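Local coordinates for SAP-like pentraxin (Limulus polyphemus, PDB 3FLP), which probably acts as an invertebrate calcium-dependent lectin of the pentraxin family, its subunits assembled into doubly stacked cyclic heptamers, at residues 38-43 and 100-105; 88-93 and 120-125; 167-172 and 190-195. All coordinates share one frame; numbering follows the deposited sequence.

Contact 1 of 3, residues 38-43 and 100-105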
ATOM      1  N   GLN A  38     -37.626   4.136  -9.638  1.00  8.51           N
ATOM      2  CA  GLN A  38     -37.213   5.537  -9.703  1.00  8.31           C
ATOM      3  C   GLN A  38     -37.473   6.261  -8.389  1.00  7.60           C
ATOM      4  O   GLN A  38     -38.226   5.788  -7.541  1.00  7.60           O
ATOM      5  CB  GLN A  38     -37.914   6.298 -10.850  1.00  8.72           C
ATOM      6  CG  GLN A  38     -39.306   6.821 -10.537  1.00  8.32           C
ATOM      7  CD  GLN A  38     -40.395   5.838 -10.905  1.00 10.72           C
ATOM      8  OE1 GLN A  38     -40.755   5.704 -12.075  1.00 10.97           O
ATOM      9  NE2 GLN A  38     -40.920   5.136  -9.910  1.00 11.45           N
ATOM     10  N   ARG A  39     -36.832   7.410  -8.223  1.00  7.42           N
ATOM     11  CA  ARG A  39     -37.016   8.216  -7.025  1.00  6.56           C
ATOM     12  C   ARG A  39     -37.987   9.335  -7.404  1.00  7.27           C
ATOM     13  O   ARG A  39     -37.813   9.995  -8.431  1.00  7.26           O
ATOM     14  CB  ARG A  39     -35.664   8.775  -6.564  1.00  5.63           C
ATOM     15  CG  ARG A  39     -34.704   7.673  -6.094  1.00  5.55           C
ATOM     16  CD  ARG A  39     -33.237   8.104  -6.018  1.00  2.28           C
ATOM     17  NE  ARG A  39     -32.396   6.915  -5.917  1.00  3.41           N
ATOM     18  CZ  ARG A  39     -32.299   6.156  -4.825  1.00  6.03           C
ATOM     19  NH1 ARG A  39     -32.975   6.474  -3.723  1.00  2.38           N
ATOM     20  NH2 ARG A  39     -31.570   5.045  -4.851  1.00  6.30           N
ATOM     21  N   ILE A  40     -39.021   9.527  -6.592  1.00  7.49           N
ATOM     22  CA  ILE A  40     -40.012  10.557  -6.870  1.00  8.88           C
ATOM     23  C   ILE A  40     -40.387  11.406  -5.661  1.00  9.42           C
ATOM     24  O   ILE A  40     -40.363  10.945  -4.513  1.00  8.08           O
ATOM     25  CB  ILE A  40     -41.338   9.957  -7.434  1.00 10.03           C
ATOM     26  CG1 ILE A  40     -41.881   8.894  -6.472  1.00 11.23           C
ATOM     27  CG2 ILE A  40     -41.113   9.380  -8.823  1.00 10.61           C
ATOM     28  CD1 ILE A  40     -43.250   8.349  -6.853  1.00 11.22           C
ATOM     29  N   LYS A  41     -40.724  12.660  -5.950  1.00  9.18           N
ATOM     30  CA  LYS A  41     -41.162  13.625  -4.952  1.00  8.33           C
ATOM     31  C   LYS A  41     -42.478  14.132  -5.533  1.00  8.23           C
ATOM     32  O   LYS A  41     -42.489  14.996  -6.403  1.00  8.57           O
ATOM     33  CB  LYS A  41     -40.161  14.775  -4.828  1.00  6.94           C
ATOM     34  CG  LYS A  41     -40.644  15.891  -3.906  1.00  7.84           C
ATOM     35  CD  LYS A  41     -39.772  17.124  -3.998  1.00  5.07           C
ATOM     36  CE  LYS A  41     -38.358  16.848  -3.521  1.00  7.22           C
ATOM     37  NZ  LYS A  41     -37.562  18.111  -3.465  1.00  8.49           N
ATOM     38  N   PRO A  42     -43.610  13.583  -5.069  1.00  8.83           N
ATOM     39  CA  PRO A  42     -44.919  13.998  -5.578  1.00  8.30           C
ATOM     40  C   PRO A  42     -45.399  15.366  -5.103  1.00 10.31           C
ATOM     41  O   PRO A  42     -45.160  15.757  -3.956  1.00 10.52           O
ATOM     42  CB  PRO A  42     -45.825  12.860  -5.122  1.00  8.26           C
ATOM     43  CG  PRO A  42     -45.232  12.498  -3.790  1.00  7.98           C
ATOM     44  CD  PRO A  42     -43.742  12.527  -4.046  1.00  7.19           C
ATOM     45  N   PHE A  43     -46.076  16.089  -5.996  1.00  9.86           N
ATOM     46  CA  PHE A  43     -46.608  17.411  -5.670  1.00 10.70           C
ATOM     47  C   PHE A  43     -48.109  17.382  -5.376  1.00 11.16           C
ATOM     48  O   PHE A  43     -48.654  18.358  -4.866  1.00 12.23           O
ATOM     49  CB  PHE A  43     -46.349  18.406  -6.806  1.00 11.29           C
ATOM     50  CG  PHE A  43     -44.913  18.862  -6.917  1.00 12.62           C
ATOM     51  CD1 PHE A  43     -44.010  18.661  -5.871  1.00 12.35           C
ATOM     52  CD2 PHE A  43     -44.476  19.539  -8.053  1.00 11.43           C
ATOM     53  CE1 PHE A  43     -42.694  19.128  -5.961  1.00 11.65           C
ATOM     54  CE2 PHE A  43     -43.164  20.011  -8.149  1.00 12.07           C
ATOM     55  CZ  PHE A  43     -42.273  19.804  -7.100  1.00 11.22           C
ATOM     56  N   TYR A 100     -39.267   9.618  -2.155  1.00  7.07           N
ATOM     57  CA  TYR A 100     -39.586   8.218  -1.887  1.00  6.64           C
ATOM     58  C   TYR A 100     -39.049   7.400  -3.050  1.00  6.99           C
ATOM     59  O   TYR A 100     -38.977   7.891  -4.177  1.00  7.34           O
ATOM     60  CB  TYR A 100     -41.104   7.997  -1.786  1.00  5.29           C
ATOM     61  CG  TYR A 100     -41.771   8.822  -0.715  1.00  7.14           C
ATOM     62  CD1 TYR A 100     -42.262  10.097  -0.995  1.00  5.81           C
ATOM     63  CD2 TYR A 100     -41.849   8.358   0.597  1.00  9.05           C
ATOM     64  CE1 TYR A 100     -42.806  10.891   0.001  1.00  8.57           C
ATOM     65  CE2 TYR A 100     -42.393   9.151   1.617  1.00  8.05           C
ATOM     66  CZ  TYR A 100     -42.866  10.416   1.311  1.00  9.68           C
ATOM     67  OH  TYR A 100     -43.379  11.220   2.313  1.00 11.37           O
ATOM     68  N   HIS A 101     -38.637   6.167  -2.786  1.00  6.83           N
ATOM     69  CA  HIS A 101     -38.181   5.325  -3.874  1.00  7.54           C
ATOM     70  C   HIS A 101     -39.348   4.404  -4.165  1.00  7.99           C
ATOM     71  O   HIS A 101     -39.894   3.770  -3.265  1.00  7.50           O
ATOM     72  CB  HIS A 101     -36.939   4.504  -3.510  1.00  7.66           C
ATOM     73  CG  HIS A 101     -36.366   3.756  -4.677  1.00 10.53           C
ATOM     74  ND1 HIS A 101     -36.869   2.545  -5.107  1.00 10.90           N
ATOM     75  CD2 HIS A 101     -35.390   4.090  -5.556  1.00  9.54           C
ATOM     76  CE1 HIS A 101     -36.228   2.167  -6.199  1.00 11.56           C
ATOM     77  NE2 HIS A 101     -35.326   3.087  -6.493  1.00 11.19           N
ATOM     78  N   VAL A 102     -39.743   4.347  -5.425  1.00  8.59           N
ATOM     79  CA  VAL A 102     -40.863   3.514  -5.821  1.00  9.77           C
ATOM     80  C   VAL A 102     -40.448   2.587  -6.947  1.00  9.85           C
ATOM     81  O   VAL A 102     -39.673   2.962  -7.830  1.00  9.38           O
ATOM     82  CB  VAL A 102     -42.070   4.394  -6.272  1.00 10.97           C
ATOM     83  CG1 VAL A 102     -43.090   3.556  -7.026  1.00 10.98           C
ATOM     84  CG2 VAL A 102     -42.724   5.031  -5.051  1.00 10.68           C
ATOM     85  N   CYS A 103     -40.952   1.363  -6.903  1.00 10.17           N
ATOM     86  CA  CYS A 103     -40.632   0.408  -7.934  1.00 10.41           C
ATOM     87  C   CYS A 103     -41.831  -0.487  -8.250  1.00  9.20           C
ATOM     88  O   CYS A 103     -42.548  -0.919  -7.352  1.00  7.86           O
ATOM     89  CB  CYS A 103     -39.426  -0.441  -7.507  1.00 13.38           C
ATOM     90  SG  CYS A 103     -38.621  -1.207  -8.943  1.00 24.45           S
ATOM     91  N   HIS A 104     -42.051  -0.727  -9.541  1.00  6.99           N
ATOM     92  CA  HIS A 104     -43.131  -1.588 -10.012  1.00  7.56           C
ATOM     93  C   HIS A 104     -42.489  -2.803 -10.665  1.00  7.64           C
ATOM     94  O   HIS A 104     -41.665  -2.662 -11.569  1.00  8.22           O
ATOM     95  CB  HIS A 104     -43.997  -0.883 -11.062  1.00  5.91           C
ATOM     96  CG  HIS A 104     -44.907   0.166 -10.502  1.00  7.38           C
ATOM     97  ND1 HIS A 104     -44.443   1.341  -9.948  1.00  6.74           N
ATOM     98  CD2 HIS A 104     -46.259   0.235 -10.453  1.00  6.31           C
ATOM     99  CE1 HIS A 104     -45.469   2.091  -9.589  1.00  6.13           C
ATOM    100  NE2 HIS A 104     -46.582   1.443  -9.884  1.00  8.21           N
ATOM    101  N   VAL A 105     -42.863  -3.990 -10.205  1.00  7.30           N
ATOM    102  CA  VAL A 105     -42.336  -5.236 -10.748  1.00  7.68           C
ATOM    103  C   VAL A 105     -43.463  -5.992 -11.451  1.00  8.56           C
ATOM    104  O   VAL A 105     -44.483  -6.306 -10.835  1.00  8.09           O
ATOM    105  CB  VAL A 105     -41.762  -6.114  -9.617  1.00  7.75           C
ATOM    106  CG1 VAL A 105     -41.427  -7.501 -10.133  1.00  4.12           C
ATOM    107  CG2 VAL A 105     -40.514  -5.438  -9.030  1.00  7.73           C
TER
HETATM  108  O   HOH W   1     -41.994   2.523 -10.661  1.00  2.65           O

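Contact 2 of 3, residues 88-93 and 120-125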
ATOM      1  N   ILE A  88     -52.127  -1.397  -5.288  1.00 13.56           N
ATOM      2  CA  ILE A  88     -51.609  -2.065  -4.105  1.00 12.93           C
ATOM      3  C   ILE A  88     -51.215  -0.951  -3.149  1.00 15.15           C
ATOM      4  O   ILE A  88     -50.442  -0.054  -3.509  1.00 15.78           O
ATOM      5  CB  ILE A  88     -50.373  -2.926  -4.415  1.00 11.34           C
ATOM      6  CG1 ILE A  88     -50.771  -4.099  -5.324  1.00 10.44           C
ATOM      7  CG2 ILE A  88     -49.759  -3.434  -3.114  1.00 10.69           C
ATOM      8  CD1 ILE A  88     -49.625  -5.007  -5.698  1.00  7.22           C
ATOM      9  N   SER A  89     -51.758  -0.986  -1.936  1.00 15.48           N
ATOM     10  CA  SER A  89     -51.440   0.052  -0.975  1.00 17.21           C
ATOM     11  C   SER A  89     -50.147  -0.251  -0.226  1.00 17.80           C
ATOM     12  O   SER A  89     -49.806  -1.410   0.026  1.00 17.09           O
ATOM     13  CB  SER A  89     -52.608   0.282  -0.003  1.00 16.75           C
ATOM     14  OG  SER A  89     -52.911  -0.880   0.728  1.00 19.97           O
ATOM     15  N   CYS A  90     -49.415   0.813   0.089  1.00 17.77           N
ATOM     16  CA  CYS A  90     -48.151   0.707   0.796  1.00 18.86           C
ATOM     17  C   CYS A  90     -48.296   1.276   2.206  1.00 20.31           C
ATOM     18  O   CYS A  90     -48.872   2.348   2.395  1.00 18.73           O
ATOM     19  CB  CYS A  90     -47.061   1.478   0.047  1.00 19.68           C
ATOM     20  SG  CYS A  90     -46.491   0.760  -1.536  1.00 21.14           S
ATOM     21  N   PRO A  91     -47.757   0.567   3.212  1.00 21.15           N
ATOM     22  CA  PRO A  91     -47.831   1.001   4.609  1.00 22.04           C
ATOM     23  C   PRO A  91     -46.881   2.153   4.912  1.00 23.01           C
ATOM     24  O   PRO A  91     -45.995   2.028   5.757  1.00 24.35           O
ATOM     25  CB  PRO A  91     -47.457  -0.261   5.371  1.00 21.69           C
ATOM     26  CG  PRO A  91     -46.380  -0.833   4.495  1.00 22.99           C
ATOM     27  CD  PRO A  91     -46.958  -0.667   3.090  1.00 21.07           C
ATOM     28  N   ILE A  92     -47.058   3.270   4.218  1.00 22.84           N
ATOM     29  CA  ILE A  92     -46.210   4.430   4.439  1.00 22.90           C
ATOM     30  C   ILE A  92     -47.002   5.705   4.192  1.00 22.42           C
ATOM     31  O   ILE A  92     -47.722   5.817   3.201  1.00 22.06           O
ATOM     32  CB  ILE A  92     -44.950   4.407   3.520  1.00 23.99           C
ATOM     33  CG1 ILE A  92     -44.042   5.597   3.848  1.00 25.24           C
ATOM     34  CG2 ILE A  92     -45.352   4.450   2.058  1.00 22.84           C
ATOM     35  CD1 ILE A  92     -42.699   5.565   3.128  1.00 25.83           C
ATOM     36  N   GLU A  93     -46.891   6.656   5.113  1.00 21.89           N
ATOM     37  CA  GLU A  93     -47.602   7.912   4.968  1.00 22.02           C
ATOM     38  C   GLU A  93     -46.813   8.836   4.055  1.00 20.68           C
ATOM     39  O   GLU A  93     -45.627   9.069   4.269  1.00 20.36           O
ATOM     40  CB  GLU A  93     -47.819   8.574   6.328  1.00 23.92           C
ATOM     41  CG  GLU A  93     -48.540   9.905   6.218  1.00 29.77           C
ATOM     42  CD  GLU A  93     -49.262  10.293   7.489  1.00 32.67           C
ATOM     43  OE1 GLU A  93     -48.643  10.232   8.573  1.00 35.09           O
ATOM     44  OE2 GLU A  93     -50.451  10.667   7.400  1.00 35.63           O
ATOM     45  N   SER A 120     -38.949  -1.590   0.305  1.00 12.24           N
ATOM     46  CA  SER A 120     -39.693  -2.631   1.017  1.00 14.06           C
ATOM     47  C   SER A 120     -40.939  -3.048   0.251  1.00 12.89           C
ATOM     48  O   SER A 120     -41.619  -2.215  -0.332  1.00 13.03           O
ATOM     49  CB  SER A 120     -40.110  -2.147   2.411  1.00 15.32           C
ATOM     50  OG  SER A 120     -38.985  -1.995   3.260  1.00 19.46           O
ATOM     51  N   PRO A 121     -41.253  -4.351   0.251  1.00 13.68           N
ATOM     52  CA  PRO A 121     -42.433  -4.870  -0.452  1.00 14.00           C
ATOM     53  C   PRO A 121     -43.745  -4.385   0.157  1.00 14.72           C
ATOM     54  O   PRO A 121     -43.916  -4.418   1.373  1.00 16.62           O
ATOM     55  CB  PRO A 121     -42.262  -6.387  -0.344  1.00 14.14           C
ATOM     56  CG  PRO A 121     -41.535  -6.555   0.972  1.00 12.29           C
ATOM     57  CD  PRO A 121     -40.510  -5.436   0.925  1.00 12.46           C
ATOM     58  N   CYS A 122     -44.665  -3.925  -0.684  1.00 15.32           N
ATOM     59  CA  CYS A 122     -45.961  -3.453  -0.199  1.00 16.61           C
ATOM     60  C   CYS A 122     -47.005  -4.548  -0.385  1.00 17.04           C
ATOM     61  O   CYS A 122     -48.045  -4.542   0.269  1.00 16.46           O
ATOM     62  CB  CYS A 122     -46.424  -2.214  -0.964  1.00 17.66           C
ATOM     63  SG  CYS A 122     -45.295  -0.787  -0.938  1.00 20.03           S
ATOM     64  N   GLY A 123     -46.718  -5.482  -1.287  1.00 16.11           N
ATOM     65  CA  GLY A 123     -47.648  -6.565  -1.547  1.00 17.28           C
ATOM     66  C   GLY A 123     -47.630  -6.967  -3.009  1.00 17.94           C
ATOM     67  O   GLY A 123     -46.918  -6.368  -3.813  1.00 17.32           O
ATOM     68  N   THR A 124     -48.419  -7.978  -3.355  1.00 17.89           N
ATOM     69  CA  THR A 124     -48.477  -8.456  -4.727  1.00 19.27           C
ATOM     70  C   THR A 124     -49.913  -8.651  -5.187  1.00 19.91           C
ATOM     71  O   THR A 124     -50.849  -8.625  -4.387  1.00 18.65           O
ATOM     72  CB  THR A 124     -47.747  -9.806  -4.876  1.00 20.04           C
ATOM     73  OG1 THR A 124     -48.415 -10.786  -4.074  1.00 21.93           O
ATOM     74  CG2 THR A 124     -46.287  -9.695  -4.412  1.00 19.47           C
ATOM     75  N   MET A 125     -50.074  -8.842  -6.491  1.00 20.40           N
ATOM     76  CA  MET A 125     -51.380  -9.068  -7.077  1.00 21.37           C
ATOM     77  C   MET A 125     -51.234 -10.041  -8.248  1.00 20.26           C
ATOM     78  O   MET A 125     -50.289  -9.943  -9.038  1.00 18.82           O
ATOM     79  CB  MET A 125     -51.987  -7.745  -7.545  1.00 24.34           C
ATOM     80  CG  MET A 125     -53.436  -7.870  -7.981  1.00 28.86           C
ATOM     81  SD  MET A 125     -54.282  -6.291  -7.944  1.00 35.33           S
ATOM     82  CE  MET A 125     -54.575  -6.128  -6.194  1.00 31.08           C
TER

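Contact 3 of 3, residues 167-172 and 190-195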
ATOM      1  N   GLN A 167     -34.633   3.657 -13.492  1.00  8.17           N
ATOM      2  CA  GLN A 167     -33.936   2.464 -13.958  1.00  8.21           C
ATOM      3  C   GLN A 167     -34.970   1.409 -14.357  1.00  8.04           C
ATOM      4  O   GLN A 167     -35.863   1.078 -13.575  1.00  8.96           O
ATOM      5  CB  GLN A 167     -33.039   1.919 -12.846  1.00  7.84           C
ATOM      6  CG  GLN A 167     -32.095   2.947 -12.213  1.00  9.31           C
ATOM      7  CD  GLN A 167     -31.064   3.509 -13.182  1.00  7.91           C
ATOM      8  OE1 GLN A 167     -30.820   2.948 -14.254  1.00 10.97           O
ATOM      9  NE2 GLN A 167     -30.442   4.613 -12.800  1.00  7.00           N
ATOM     10  N   VAL A 168     -34.833   0.880 -15.570  1.00  7.08           N
ATOM     11  CA  VAL A 168     -35.759  -0.118 -16.102  1.00  5.78           C
ATOM     12  C   VAL A 168     -35.044  -1.376 -16.603  1.00  6.75           C
ATOM     13  O   VAL A 168     -34.090  -1.287 -17.374  1.00  6.16           O
ATOM     14  CB  VAL A 168     -36.581   0.477 -17.284  1.00  5.10           C
ATOM     15  CG1 VAL A 168     -37.593  -0.553 -17.805  1.00  2.41           C
ATOM     16  CG2 VAL A 168     -37.298   1.767 -16.829  1.00  4.46           C
ATOM     17  N   TRP A 169     -35.525  -2.539 -16.161  1.00  7.18           N
ATOM     18  CA  TRP A 169     -34.982  -3.845 -16.538  1.00  7.93           C
ATOM     19  C   TRP A 169     -36.088  -4.649 -17.221  1.00  8.73           C
ATOM     20  O   TRP A 169     -37.265  -4.478 -16.899  1.00  9.10           O
ATOM     21  CB  TRP A 169     -34.548  -4.634 -15.296  1.00  7.14           C
ATOM     22  CG  TRP A 169     -33.332  -4.135 -14.583  1.00  6.58           C
ATOM     23  CD1 TRP A 169     -32.043  -4.542 -14.772  1.00  7.15           C
ATOM     24  CD2 TRP A 169     -33.299  -3.183 -13.514  1.00  5.21           C
ATOM     25  NE1 TRP A 169     -31.207  -3.906 -13.881  1.00  6.61           N
ATOM     26  CE2 TRP A 169     -31.953  -3.067 -13.097  1.00  4.80           C
ATOM     27  CE3 TRP A 169     -34.277  -2.415 -12.866  1.00  5.16           C
ATOM     28  CZ2 TRP A 169     -31.559  -2.215 -12.058  1.00  4.96           C
ATOM     29  CZ3 TRP A 169     -33.886  -1.567 -11.832  1.00  4.66           C
ATOM     30  CH2 TRP A 169     -32.536  -1.474 -11.439  1.00  4.23           C
ATOM     31  N   ASP A 170     -35.723  -5.532 -18.146  1.00  8.08           N
ATOM     32  CA  ASP A 170     -36.734  -6.353 -18.806  1.00  9.37           C
ATOM     33  C   ASP A 170     -36.825  -7.711 -18.099  1.00 10.28           C
ATOM     34  O   ASP A 170     -36.990  -8.762 -18.721  1.00  9.75           O
ATOM     35  CB  ASP A 170     -36.409  -6.510 -20.298  1.00 10.29           C
ATOM     36  CG  ASP A 170     -35.110  -7.250 -20.550  1.00 10.46           C
ATOM     37  OD1 ASP A 170     -34.262  -7.330 -19.645  1.00 11.79           O
ATOM     38  OD2 ASP A 170     -34.932  -7.746 -21.680  1.00 16.62           O
ATOM     39  N   GLU A 171     -36.704  -7.662 -16.776  1.00 10.91           N
ATOM     40  CA  GLU A 171     -36.787  -8.841 -15.925  1.00 11.31           C
ATOM     41  C   GLU A 171     -37.626  -8.465 -14.715  1.00 10.75           C
ATOM     42  O   GLU A 171     -37.851  -7.284 -14.464  1.00  9.92           O
ATOM     43  CB  GLU A 171     -35.392  -9.291 -15.464  1.00 13.31           C
ATOM     44  CG  GLU A 171     -34.512  -9.839 -16.593  1.00 16.54           C
ATOM     45  CD  GLU A 171     -33.487 -10.851 -16.105  1.00 17.04           C
ATOM     46  OE1 GLU A 171     -33.850 -11.695 -15.258  1.00 17.07           O
ATOM     47  OE2 GLU A 171     -32.329 -10.819 -16.575  1.00 19.46           O
ATOM     48  N   ALA A 172     -38.105  -9.466 -13.981  1.00  9.56           N
ATOM     49  CA  ALA A 172     -38.906  -9.219 -12.786  1.00  9.48           C
ATOM     50  C   ALA A 172     -38.008  -9.380 -11.564  1.00  9.45           C
ATOM     51  O   ALA A 172     -37.854 -10.483 -11.040  1.00  7.91           O
ATOM     52  CB  ALA A 172     -40.066 -10.202 -12.712  1.00 10.29           C
ATOM     53  N   ARG A 190     -28.025   0.120 -12.575  1.00 11.35           N
ATOM     54  CA  ARG A 190     -28.517   0.768 -13.786  1.00 12.77           C
ATOM     55  C   ARG A 190     -29.322  -0.253 -14.592  1.00 11.72           C
ATOM     56  O   ARG A 190     -28.843  -1.352 -14.860  1.00 10.67           O
ATOM     57  CB  ARG A 190     -27.353   1.269 -14.641  1.00 14.58           C
ATOM     58  CG  ARG A 190     -26.388   2.194 -13.920  1.00 17.37           C
ATOM     59  CD  ARG A 190     -25.184   2.471 -14.802  1.00 20.03           C
ATOM     60  NE  ARG A 190     -24.214   3.352 -14.164  1.00 23.51           N
ATOM     61  CZ  ARG A 190     -23.478   3.021 -13.106  1.00 25.44           C
ATOM     62  NH1 ARG A 190     -23.596   1.817 -12.551  1.00 25.86           N
ATOM     63  NH2 ARG A 190     -22.617   3.898 -12.605  1.00 25.47           N
ATOM     64  N   GLY A 191     -30.543   0.111 -14.973  1.00 10.81           N
ATOM     65  CA  GLY A 191     -31.375  -0.799 -15.740  1.00  9.68           C
ATOM     66  C   GLY A 191     -30.764  -1.117 -17.095  1.00  9.80           C
ATOM     67  O   GLY A 191     -30.026  -0.298 -17.645  1.00  9.66           O
ATOM     68  N   ASN A 192     -31.069  -2.298 -17.634  1.00  7.37           N
ATOM     69  CA  ASN A 192     -30.541  -2.707 -18.933  1.00  8.29           C
ATOM     70  C   ASN A 192     -31.416  -2.212 -20.092  1.00  8.39           C
ATOM     71  O   ASN A 192     -30.972  -2.172 -21.229  1.00  7.64           O
ATOM     72  CB  ASN A 192     -30.389  -4.240 -19.004  1.00  6.62           C
ATOM     73  CG  ASN A 192     -31.727  -4.969 -19.086  1.00  7.35           C
ATOM     74  OD1 ASN A 192     -32.644  -4.722 -18.297  1.00  9.05           O
ATOM     75  ND2 ASN A 192     -31.836  -5.883 -20.034  1.00  4.80           N
ATOM     76  N   VAL A 193     -32.660  -1.847 -19.799  1.00  8.70           N
ATOM     77  CA  VAL A 193     -33.567  -1.340 -20.827  1.00  8.09           C
ATOM     78  C   VAL A 193     -33.413   0.181 -20.855  1.00  8.52           C
ATOM     79  O   VAL A 193     -33.152   0.772 -21.901  1.00  6.89           O
ATOM     80  CB  VAL A 193     -35.027  -1.724 -20.502  1.00  9.19           C
ATOM     81  CG1 VAL A 193     -35.967  -1.140 -21.538  1.00  9.85           C
ATOM     82  CG2 VAL A 193     -35.161  -3.238 -20.468  1.00  9.58           C
ATOM     83  N   ILE A 194     -33.572   0.809 -19.693  1.00  8.90           N
ATOM     84  CA  ILE A 194     -33.405   2.253 -19.564  1.00  7.69           C
ATOM     85  C   ILE A 194     -32.514   2.528 -18.360  1.00  7.48           C
ATOM     86  O   ILE A 194     -32.782   2.049 -17.259  1.00  5.70           O
ATOM     87  CB  ILE A 194     -34.748   2.998 -19.333  1.00  8.86           C
ATOM     88  CG1 ILE A 194     -35.577   3.014 -20.618  1.00 10.43           C
ATOM     89  CG2 ILE A 194     -34.481   4.435 -18.884  1.00  4.95           C
ATOM     90  CD1 ILE A 194     -36.907   3.742 -20.467  1.00  9.14           C
ATOM     91  N   SER A 195     -31.441   3.277 -18.586  1.00  6.48           N
ATOM     92  CA  SER A 195     -30.530   3.656 -17.520  1.00  7.52           C
ATOM     93  C   SER A 195     -30.582   5.180 -17.481  1.00  7.04           C
ATOM     94  O   SER A 195     -30.278   5.836 -18.472  1.00  4.39           O
ATOM     95  CB  SER A 195     -29.106   3.178 -17.819  1.00  8.66           C
ATOM     96  OG  SER A 195     -28.211   3.623 -16.809  1.00 11.83           O
TER
HETATM   97  O   HOH W   2     -28.070   5.632 -14.770  1.00 14.19           O

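Contact 1 of 3, residues 38-43 and 100-105
Q38 and I40 lie against V102 and Y100 on two antiparallel strands whose backbones close into two hydrogen-bonded pairs, with R39 and H101 facing each other between them at a CA-CA distance of 4.4 Å. Each of the two pairs makes two N-H...O bonds: Q38 N to V102 O and V102 N to Q38 O are both 3.0 Å, I40 N to Y100 O and Y100 N to I40 O both 2.9 Å. The contact is close-set along this run, residues 38-40 with 100-102. On the face carrying R39 and H101, CD2 of the imidazole sits over the centre of the R39 guanidinium, 3.7 Å above its plane, while the two planes are 63° apart, which rules out a flat stack. The guanidinium is gripped elsewhere, by a salt bridge to D165 and a hydrogen bond to the A182 carbonyl, which together fix its rotation under the histidine. Strands 33-42 and 100-107 are neighbours in one sheet of the pentraxin beta-sandwich, and helix 175-182 covers the H101 side, near the C37-C103 disulfide. On the opposite face, which bears Q38, I40, Y100 and V102, I40 CD1 reaches V102 CG2 at 3.8 Å. Toward its two far ends the contact slackens. At one, P42 CD only skirts the Y100 ring, 4.2 Å from CD1 and near the ring plane. At the other, Q38 runs beside V102, bent at chi2 (-91°); its NE2 donates to a water at 2.9 Å, and the same water lies 2.8 Å from H104 ND1, bridging two side chains that do not meet directly.

Contact 2 of 3, residues 88-93 and 120-125
C90 and C122 are joined by a disulfide, SG to SG 2.0 Å, whose chi3 of 95° is close to the relaxed right angle. In both cysteines SG is anti to the carbonyl carbon, and P91 CD touches the C122 sulfur at the long distance of 4.4 Å. The other half of the contact is I88. Its CG2 branch leans toward C122, 4.2 Å from CB, while CD1 extends further along the opposing strand to lie 3.6 Å from G123 O and 4.1 Å from M125 CB. At the G123 phi of 145° a beta carbon would be jammed against the carbonyl O of C122, and it would also sit tightly against I88 CG2. The strand segments run antiparallel at 163°, with axes 6.1 Å apart at closest approach; sulfur and methyl groups make the link, without backbone pairing between the two strands. Their positions are set from outside: I88 and C90 pair with L76 and L74 of strand 73-80, C122 and M125 with V115 and M113 of strand 112-117. I88 also touches the V115 side chain. Past C90 the chain turns a corner, with P91 at the centre of an inverse gamma turn. Strand 86-90 is an edge strand of the seven-stranded sheet and strand 120-125 belongs to the other sheet, so the disulfide ties an edge strand of one layer of the pentraxin beta-sandwich to a strand of the other.

Contact 3 of 3, residues 167-172 and 190-195
V168 pairs with both V193 and I194 in a classic beta bulge, its carbonyl O accepting from V193 N at 2.9 Å and from I194 N at 3.2 Å, both donors on the same face of the carbonyl plane, while V168 N returns a bond to I194 O. Beside the bulge the V168 and I194 side chains lie alongside each other, CB to CB 3.7 Å, and V168 CG1 packs on V193 CB. On the other face, Q167 folds back at chi2 (-64°). Its OE1 takes the amide hydrogen of G191 at 2.9 Å, with the donor tilted 29° from the carbonyl plane, and its NE2 is hydrogen-bonded to D165 and shares a water with S195 OG, which is also hydrogen-bonded to E198. W169 lays one ring face over the glycine, whose CA stands 3.6 Å from the centroid of the five-membered ring and 13° off its normal, a CH-pi contact. A beta carbon on G191 would clash with V168 O, so glycine fits this tight spot. N192 binds twice: OD1 accepts from D170 N on a lone pair, and ND2 gives a bond of 2.9 Å to D170 OD1, met from above the carboxylate plane. D170 CB also meets V193 CG2 at 3.5 Å. The indole NE1 is hydrogen-bonded to L217 of a neighbouring subunit, so this corner adjoins a subunit interface. The contact pairs the end of strand 161-169 with short strand 194-195; helix 175-182 lies in the connection between them, and strand 161-169 also pairs, along its other edge, with strand 33-42.

Contacts 1 and 3 are buried and share a sheet in which strands 33-42 and 161-169 are neighbours; V105 of contact 1 touches A172 of contact 3. Contact 2 is only partly buried, farther from the chain centre, and joins that sheet to the other layer. The chemistry follows: regular strand pairing with charged and aromatic groups in contact 1, a bulge with side chain-to-backbone bonds near subunit boundaries in contact 3, and a covalent link with methyl packing in contact 2. Y100 of contact 1 packs on I92 of contact 2, whereas contacts 2 and 3 stay about 10 Å apart at their nearest atoms.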